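Local coordinates for protein glycoside hydrolase family 31 (Trueperella pyogenes, PDB 5I0F) that degrades the cyclic glucan cycloalternan as a family 31 glycoside hydrolase, passing through a covalent intermediate with the sugar, at residues Ser194-Gln199 against Gly488-Pro493; Thr232-Trp237 against Glu251-Phe256; Gln388-Lys393 against Gly469-Gly474. One frame throughout, in Å; residues are numbered along the deposited sequence.

From the N terminus, the chain leaves strand 191-194 and enters 194-199, whose partner 488-493 lies on helix 485-506, 288 intervening residues later. Contact 1 therefore closes a long loop and ties the chain just after the edge strand of an antiparallel sheet to a helix of the TIM barrel. Contacts 2 and 3 both nest inside this loop and follow each other in series, with nothing crossing. Contact 2 closes a short hairpin of the same sheet, and contact 3 joins the loops after two neighbouring barrel strands, 383-388 and 463-466. Helix 485-506, which holds one side of contact 1, also meets contacts 2 and 3, through Asn490 ND2 to Thr233 O and Asn489 ND2 to Gly474 O.

Contact 1 of 3, residues Ser194-Gln199 against Gly488-Pro493; sequences SVVFEQ and GNNLYP. With GLC (alpha-D-glucopyranose), chain B.
Val196 and Asn490 carry the polar part of this contact, and a single hydrogen bond defines it: Val196 N donates to Asn490 OD1 at 2.9 Å, almost straight at 174° about the hydrogen. The donor stands above the amide plane, 38° out of it. Asn490 CG lies anti to the carbonyl carbon (chi1 -74°); the side chain slides past that of Val196 in the opposite direction. The other end of the amide is used as well, since ND2 bonds to Thr233 O.

Two valine methyls flank the same oxygen. Val196 CG2 lies beside its own backbone N, which places it 3.6 Å from Asn490 OD1; its apolar contact is with Pro493 CG at 4.2 Å, one turn along the helix. Val195, crossing the Asn490 side chain at about a right angle, also brings CG2 to 3.6 Å from Asn490 OD1.

Two residues further along, Glu198 OE2 accepts from O6 of the glucose at 2.5 Å, a length so short that its exact value is doubtful, and more weakly from O4 at 3.3 Å; Asp532, His78 and Arg516 are among the residues that complete this pocket.

Because OD1 takes an N-H while ND2 gives to a carbonyl, the rotation of the buried Asn490 amide is defined, and it ties the loops holding Val196 and Thr233 to a barrel helix, with the sugar-binding Glu198 two residues past Val196.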
# COMPACT_ATOMS: atom_id res chain seq x y z
N SER A 194 -2.45 -10.20 -5.84
CA SER A 194 -1.67 -9.71 -4.73
C SER A 194 -0.28 -9.32 -5.20
O SER A 194 0.63 -10.18 -5.29
CB SER A 194 -1.63 -10.74 -3.59
OG SER A 194 -2.92 -10.74 -2.94
N VAL A 195 -0.15 -8.04 -5.55
CA VAL A 195 1.10 -7.41 -5.95
C VAL A 195 1.12 -6.01 -5.34
O VAL A 195 0.12 -5.29 -5.39
CB VAL A 195 1.28 -7.38 -7.50
CG1 VAL A 195 0.23 -6.54 -8.22
CG2 VAL A 195 2.68 -6.89 -7.87
N VAL A 196 2.24 -5.65 -4.73
CA VAL A 196 2.35 -4.34 -4.10
C VAL A 196 2.29 -3.30 -5.24
O VAL A 196 2.98 -3.44 -6.26
CB VAL A 196 3.65 -4.23 -3.30
CG1 VAL A 196 3.91 -2.81 -2.86
CG2 VAL A 196 3.63 -5.20 -2.12
N PHE A 197 1.41 -2.31 -5.11
CA PHE A 197 1.26 -1.30 -6.17
C PHE A 197 0.78 0.02 -5.60
O PHE A 197 -0.03 0.04 -4.66
CB PHE A 197 0.29 -1.78 -7.26
CG PHE A 197 0.06 -0.77 -8.35
CD1 PHE A 197 1.08 -0.46 -9.23
CD2 PHE A 197 -1.12 -0.09 -8.46
CE1 PHE A 197 0.90 0.47 -10.24
CE2 PHE A 197 -1.31 0.86 -9.46
CZ PHE A 197 -0.28 1.16 -10.35
N GLU A 198 1.28 1.12 -6.16
CA GLU A 198 0.81 2.44 -5.78
C GLU A 198 -0.32 2.92 -6.69
O GLU A 198 -0.07 3.48 -7.76
CB GLU A 198 1.93 3.48 -5.76
CG GLU A 198 1.45 4.75 -5.08
CD GLU A 198 1.98 6.05 -5.65
OE1 GLU A 198 3.13 6.11 -6.13
OE2 GLU A 198 1.22 7.05 -5.56
N GLN A 199 -1.56 2.70 -6.26
CA GLN A 199 -2.74 3.23 -6.93
C GLN A 199 -3.08 4.55 -6.28
O GLN A 199 -3.52 4.57 -5.10
CB GLN A 199 -3.92 2.24 -6.85
CG GLN A 199 -5.24 2.75 -7.40
CD GLN A 199 -5.16 3.22 -8.82
OE1 GLN A 199 -4.65 2.52 -9.69
NE2 GLN A 199 -5.64 4.42 -9.07
N GLY A 488 11.74 -10.18 -4.40
CA GLY A 488 12.17 -9.08 -3.54
C GLY A 488 11.33 -7.82 -3.60
O GLY A 488 11.28 -7.06 -2.63
N ASN A 489 10.69 -7.58 -4.74
CA ASN A 489 9.93 -6.34 -4.95
C ASN A 489 8.69 -6.23 -4.04
O ASN A 489 8.45 -5.15 -3.48
CB ASN A 489 9.58 -6.13 -6.42
CG ASN A 489 10.82 -6.01 -7.32
OD1 ASN A 489 11.95 -5.89 -6.84
ND2 ASN A 489 10.61 -6.08 -8.61
N ASN A 490 7.91 -7.31 -3.88
CA ASN A 490 6.78 -7.30 -2.92
C ASN A 490 7.24 -7.28 -1.46
O ASN A 490 6.55 -6.76 -0.58
CB ASN A 490 5.87 -8.52 -3.11
CG ASN A 490 5.00 -8.43 -4.36
OD1 ASN A 490 4.57 -7.35 -4.79
ND2 ASN A 490 4.70 -9.60 -4.94
N LEU A 491 8.38 -7.92 -1.21
CA LEU A 491 8.97 -7.93 0.11
C LEU A 491 9.51 -6.57 0.55
O LEU A 491 9.59 -6.29 1.75
CB LEU A 491 10.10 -8.97 0.15
CG LEU A 491 10.77 -9.23 1.50
CD1 LEU A 491 9.79 -9.65 2.58
CD2 LEU A 491 11.85 -10.30 1.33
N TYR A 492 9.88 -5.72 -0.41
CA TYR A 492 10.55 -4.44 -0.12
C TYR A 492 9.92 -3.64 1.04
O TYR A 492 10.64 -3.21 1.95
CB TYR A 492 10.62 -3.55 -1.37
CG TYR A 492 11.60 -2.43 -1.18
CD1 TYR A 492 11.24 -1.27 -0.53
CD2 TYR A 492 12.93 -2.58 -1.58
CE1 TYR A 492 12.17 -0.26 -0.27
CE2 TYR A 492 13.86 -1.57 -1.36
CZ TYR A 492 13.48 -0.41 -0.71
OH TYR A 492 14.42 0.58 -0.50
N PRO A 493 8.60 -3.40 1.00
CA PRO A 493 8.04 -2.57 2.06
C PRO A 493 8.12 -3.17 3.46
O PRO A 493 8.18 -2.40 4.45
CB PRO A 493 6.58 -2.35 1.61
CG PRO A 493 6.29 -3.44 0.67
CD PRO A 493 7.60 -3.66 -0.06
C1 GLC B . 1.09 12.70 -5.01
C2 GLC B . 0.67 12.18 -3.64
C3 GLC B . 1.71 11.21 -3.09
C4 GLC B . 1.90 10.07 -4.08
C5 GLC B . 2.36 10.69 -5.41
C6 GLC B . 2.62 9.65 -6.49
O2 GLC B . 0.48 13.28 -2.75
O3 GLC B . 1.26 10.69 -1.83
O4 GLC B . 2.87 9.12 -3.57
O5 GLC B . 1.38 11.62 -5.90
O6 GLC B . 1.41 9.06 -6.98

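Contact 2 of 3, residues Thr232-Trp237 against Glu251-Phe256; sequences TTRRTW and EVDLGF. With CA (calcium ion), chain K.
Trp237 and Glu251 form an antiparallel hydrogen-bonded pair, next to the non-hydrogen-bonded pair of Thr236 and Val252, in the beta hairpin of strands 236-240 and 247-253. The bonds Trp237 N to Glu251 O (2.9 Å) and Glu251 N to Trp237 O (3.0 Å) close the pair, and Asp253 N to Arg235 O extends the pairing at 170° about the hydrogen.

On the face shared by Thr236 and Val252 the two side chains lie side by side, meeting through methyl groups. On the opposite face the Trp237 ring turns its edge to the other strand: CE3 is 3.4 Å from Glu251 O. One face of that ring takes Arg235 CG near the rim, while the Arg235 guanidinium continues to a salt bridge with Asp193. Glu251, likewise, is paired with Arg162.

At the end of strand 247-253, Asp253 and Leu254 build a calcium site. Asp253 binds the ion with both carboxylate oxygens, each at 2.6 Å, and Leu254 O adds a closer ligand at 2.3 Å; Asp486 and three waters complete the shell. Arg234 crosses Asp253 at about a right angle, guanidinium and carboxylate planes 85° apart, so they do not stack, and with Arg234 NE 4.6 Å from Asp253 OD2 the charged atoms are not in contact. Instead the backbone N of Gly255 sits 3.5 Å above the guanidinium centre, and Arg234 NE bonds to Asp486, a second-shell hold on a calcium ligand. An ST turn, Thr232 OG1 accepting from Arg234 N, shapes the turn at 232-234 that leads into strand 236-240. A water at the guanidinium edge accepts from Arg234 NH1, donates to Asp253 O and lies 2.7 Å from Thr232 OG1.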
# COMPACT_ATOMS: atom_id res chain seq x y z
N THR A 232 4.72 -17.42 -0.45
CA THR A 232 5.55 -16.86 -1.50
C THR A 232 5.48 -15.34 -1.40
O THR A 232 4.48 -14.81 -0.89
CB THR A 232 5.07 -17.29 -2.90
OG1 THR A 232 6.00 -16.82 -3.88
CG2 THR A 232 3.67 -16.73 -3.24
N THR A 233 6.52 -14.67 -1.88
CA THR A 233 6.47 -13.21 -2.12
C THR A 233 6.39 -12.84 -3.61
O THR A 233 6.44 -11.66 -3.96
CB THR A 233 7.64 -12.46 -1.44
OG1 THR A 233 8.88 -12.91 -1.99
CG2 THR A 233 7.62 -12.70 0.09
N ARG A 234 6.23 -13.84 -4.47
CA ARG A 234 5.96 -13.60 -5.87
C ARG A 234 4.48 -13.27 -6.04
O ARG A 234 3.68 -13.46 -5.13
CB ARG A 234 6.35 -14.80 -6.74
CG ARG A 234 7.80 -15.22 -6.57
CD ARG A 234 8.28 -16.14 -7.70
NE ARG A 234 9.67 -16.54 -7.55
CZ ARG A 234 10.14 -17.55 -6.79
NH1 ARG A 234 9.32 -18.30 -6.03
NH2 ARG A 234 11.45 -17.81 -6.78
N ARG A 235 4.14 -12.77 -7.21
CA ARG A 235 2.78 -12.37 -7.51
C ARG A 235 1.87 -13.58 -7.56
O ARG A 235 2.28 -14.65 -8.01
CB ARG A 235 2.76 -11.63 -8.83
CG ARG A 235 1.43 -11.00 -9.19
CD ARG A 235 1.65 -10.04 -10.32
NE ARG A 235 0.45 -9.29 -10.70
CZ ARG A 235 0.42 -8.42 -11.70
NH1 ARG A 235 -0.69 -7.76 -11.99
NH2 ARG A 235 1.51 -8.24 -12.47
N THR A 236 0.64 -13.40 -7.09
CA THR A 236 -0.40 -14.40 -7.14
C THR A 236 -1.69 -13.77 -7.61
O THR A 236 -1.91 -12.57 -7.42
CB THR A 236 -0.64 -15.08 -5.78
OG1 THR A 236 -0.82 -14.09 -4.76
CG2 THR A 236 0.55 -15.95 -5.40
N TRP A 237 -2.54 -14.58 -8.23
CA TRP A 237 -3.84 -14.16 -8.75
C TRP A 237 -4.92 -15.12 -8.21
O TRP A 237 -4.64 -16.32 -7.97
CB TRP A 237 -3.85 -14.22 -10.27
CG TRP A 237 -2.93 -13.30 -11.01
CD1 TRP A 237 -3.28 -12.14 -11.63
CD2 TRP A 237 -1.55 -13.51 -11.30
NE1 TRP A 237 -2.20 -11.59 -12.27
CE2 TRP A 237 -1.12 -12.42 -12.08
CE3 TRP A 237 -0.64 -14.53 -10.98
CZ2 TRP A 237 0.20 -12.30 -12.54
CZ3 TRP A 237 0.68 -14.41 -11.44
CH2 TRP A 237 1.08 -13.30 -12.22
N GLU A 251 -3.46 -18.77 -9.15
CA GLU A 251 -2.32 -18.82 -10.06
C GLU A 251 -1.13 -18.13 -9.39
O GLU A 251 -1.27 -17.09 -8.76
CB GLU A 251 -2.69 -18.16 -11.39
CG GLU A 251 -1.69 -18.38 -12.50
CD GLU A 251 -2.27 -18.18 -13.91
OE1 GLU A 251 -1.47 -17.95 -14.84
OE2 GLU A 251 -3.51 -18.24 -14.09
N VAL A 252 0.05 -18.74 -9.52
CA VAL A 252 1.23 -18.36 -8.78
C VAL A 252 2.39 -18.19 -9.75
O VAL A 252 2.67 -19.10 -10.56
CB VAL A 252 1.57 -19.45 -7.75
CG1 VAL A 252 2.77 -19.06 -6.91
CG2 VAL A 252 0.37 -19.78 -6.87
N ASP A 253 3.05 -17.04 -9.69
CA ASP A 253 4.32 -16.85 -10.43
C ASP A 253 5.41 -17.70 -9.77
O ASP A 253 5.48 -17.79 -8.54
CB ASP A 253 4.70 -15.36 -10.45
CG ASP A 253 6.05 -15.11 -11.08
OD1 ASP A 253 6.33 -15.65 -12.17
OD2 ASP A 253 6.86 -14.35 -10.49
N LEU A 254 6.24 -18.34 -10.60
CA LEU A 254 7.34 -19.17 -10.13
C LEU A 254 8.71 -18.51 -10.41
O LEU A 254 8.75 -17.43 -10.97
CB LEU A 254 7.26 -20.55 -10.77
CG LEU A 254 6.00 -21.35 -10.42
CD1 LEU A 254 5.95 -22.64 -11.21
CD2 LEU A 254 5.91 -21.61 -8.92
N GLY A 255 9.80 -19.16 -10.01
CA GLY A 255 11.19 -18.63 -10.15
C GLY A 255 11.72 -18.33 -11.56
O GLY A 255 10.96 -18.31 -12.54
N PHE A 256 13.02 -18.05 -11.65
CA PHE A 256 13.66 -17.60 -12.91
C PHE A 256 14.70 -18.62 -13.39
O PHE A 256 14.41 -19.81 -13.48
CB PHE A 256 14.34 -16.24 -12.70
CG PHE A 256 14.20 -15.28 -13.86
CD1 PHE A 256 14.39 -15.70 -15.19
CD2 PHE A 256 13.92 -13.92 -13.63
CE1 PHE A 256 14.28 -14.80 -16.25
CE2 PHE A 256 13.81 -13.03 -14.69
CZ PHE A 256 13.99 -13.46 -16.00
CA CA K . 8.90 -15.31 -11.83
O HOH W 1 6.45 -18.46 -5.92
O HOH W 2 6.39 -12.07 -8.85
O HOH W 3 8.41 -16.97 -13.69
O HOH W 4 11.22 -15.33 -12.66
O HOH W 5 8.45 -13.29 -12.91

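Contact 3 of 3, residues Gln388-Lys393 against Gly469-Gly474; sequences QIPLQK and GEHAWG
Leu391 sets its CD1 methyl squarely over the His471 ring, 3.6 Å from the centroid and only 1° off the ring normal, a clear CH-pi contact. Leu391 CG, anti to the carbonyl carbon (chi1 -68°), lies 3.8 Å from His471 CD2. Pro390 comes to the ring at its edge, with CD 3.8 Å from His471 NE2, while its CG packs on Gly469 N at 3.7 Å. Ile389 CD1 adds an oblique approach, 3.7 Å from the same NE2.

Three consecutive residues meet one imidazole, consistent with the bend at Pro390, the centre of an inverse gamma turn with a weak bond from Leu391 N to Ile389 O. Further out, Pro390 rests on Tyr492 and Tyr496 of helix 485-506, Leu391 on Phe431 and Ile389 on Trp430 of the sugar pocket. Tyr424 OH bonds to His471 O, and Glu470 forms a salt bridge with the pocket residue Arg516.

The contact thus joins loops that follow adjacent strands of the TIM barrel, through dispersion and CH-pi attraction between aliphatic carbons and a buried imidazole.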
# COMPACT_ATOMS: atom_id res chain seq x y z
N GLN A 388 9.68 10.06 5.57
CA GLN A 388 10.77 9.41 4.83
C GLN A 388 10.24 8.77 3.57
O GLN A 388 9.03 8.50 3.46
CB GLN A 388 11.41 8.34 5.71
CG GLN A 388 12.19 8.89 6.89
CD GLN A 388 13.49 9.52 6.49
OE1 GLN A 388 14.51 8.85 6.43
NE2 GLN A 388 13.48 10.81 6.21
N ILE A 389 11.17 8.49 2.64
CA ILE A 389 10.91 7.78 1.40
C ILE A 389 12.13 6.84 1.15
O ILE A 389 13.28 7.27 1.43
CB ILE A 389 10.72 8.79 0.24
CG1 ILE A 389 10.34 8.12 -1.08
CG2 ILE A 389 12.00 9.58 -0.00
CD1 ILE A 389 8.92 7.69 -1.13
N PRO A 390 11.92 5.61 0.67
CA PRO A 390 13.08 4.70 0.45
C PRO A 390 13.64 4.87 -0.96
O PRO A 390 13.65 3.93 -1.76
CB PRO A 390 12.48 3.33 0.66
CG PRO A 390 11.07 3.45 0.15
CD PRO A 390 10.67 4.91 0.29
N LEU A 391 14.04 6.10 -1.25
CA LEU A 391 14.59 6.53 -2.54
C LEU A 391 15.64 7.62 -2.31
O LEU A 391 15.57 8.37 -1.34
CB LEU A 391 13.51 7.07 -3.48
CG LEU A 391 12.48 6.05 -4.00
CD1 LEU A 391 11.34 6.75 -4.72
CD2 LEU A 391 13.14 5.02 -4.92
N GLN A 392 16.60 7.70 -3.22
CA GLN A 392 17.65 8.70 -3.14
C GLN A 392 17.62 9.42 -4.47
O GLN A 392 18.00 8.83 -5.50
CB GLN A 392 19.01 8.05 -2.92
CG GLN A 392 20.17 9.03 -2.81
CD GLN A 392 20.25 9.72 -1.45
OE1 GLN A 392 20.26 9.07 -0.41
NE2 GLN A 392 20.34 11.04 -1.46
N LYS A 393 17.16 10.67 -4.47
CA LYS A 393 17.07 11.45 -5.70
C LYS A 393 18.44 11.55 -6.38
O LYS A 393 19.47 11.56 -5.72
CB LYS A 393 16.56 12.86 -5.44
CG LYS A 393 15.11 12.99 -5.03
CD LYS A 393 14.80 14.45 -4.72
CE LYS A 393 13.30 14.72 -4.66
NZ LYS A 393 12.97 16.16 -4.48
N GLY A 469 7.61 2.79 -0.93
CA GLY A 469 8.05 1.40 -0.86
C GLY A 469 7.59 0.50 -2.01
O GLY A 469 7.97 -0.68 -2.06
N GLU A 470 6.80 1.07 -2.93
CA GLU A 470 6.20 0.31 -4.06
C GLU A 470 7.00 0.47 -5.36
O GLU A 470 6.54 0.06 -6.40
CB GLU A 470 4.78 0.78 -4.35
CG GLU A 470 3.91 1.03 -3.11
CD GLU A 470 3.98 2.44 -2.54
OE1 GLU A 470 4.76 3.31 -3.03
OE2 GLU A 470 3.23 2.71 -1.56
N HIS A 471 8.23 0.99 -5.29
CA HIS A 471 8.89 1.56 -6.47
C HIS A 471 9.64 0.54 -7.34
O HIS A 471 9.99 0.85 -8.49
CB HIS A 471 9.89 2.64 -6.02
CG HIS A 471 9.37 3.50 -4.91
ND1 HIS A 471 8.37 4.43 -5.10
CD2 HIS A 471 9.68 3.54 -3.59
CE1 HIS A 471 8.09 5.01 -3.95
NE2 HIS A 471 8.88 4.49 -3.02
N ALA A 472 9.89 -0.66 -6.82
CA ALA A 472 10.73 -1.64 -7.54
C ALA A 472 9.89 -2.39 -8.55
O ALA A 472 9.00 -3.15 -8.15
CB ALA A 472 11.35 -2.63 -6.56
N TRP A 473 10.18 -2.19 -9.84
CA TRP A 473 9.57 -2.96 -10.91
C TRP A 473 10.69 -3.64 -11.69
O TRP A 473 11.65 -2.98 -12.11
CB TRP A 473 8.80 -2.07 -11.87
CG TRP A 473 7.62 -1.30 -11.34
CD1 TRP A 473 6.91 -1.53 -10.18
CD2 TRP A 473 7.00 -0.20 -11.98
NE1 TRP A 473 5.90 -0.59 -10.06
CE2 TRP A 473 5.93 0.23 -11.15
CE3 TRP A 473 7.24 0.49 -13.17
CZ2 TRP A 473 5.11 1.30 -11.50
CZ3 TRP A 473 6.42 1.56 -13.51
CH2 TRP A 473 5.37 1.96 -12.67
N GLY A 474 10.56 -4.94 -11.93
CA GLY A 474 11.55 -5.69 -12.70
C GLY A 474 11.72 -7.05 -12.07
O GLY A 474 12.19 -7.15 -10.93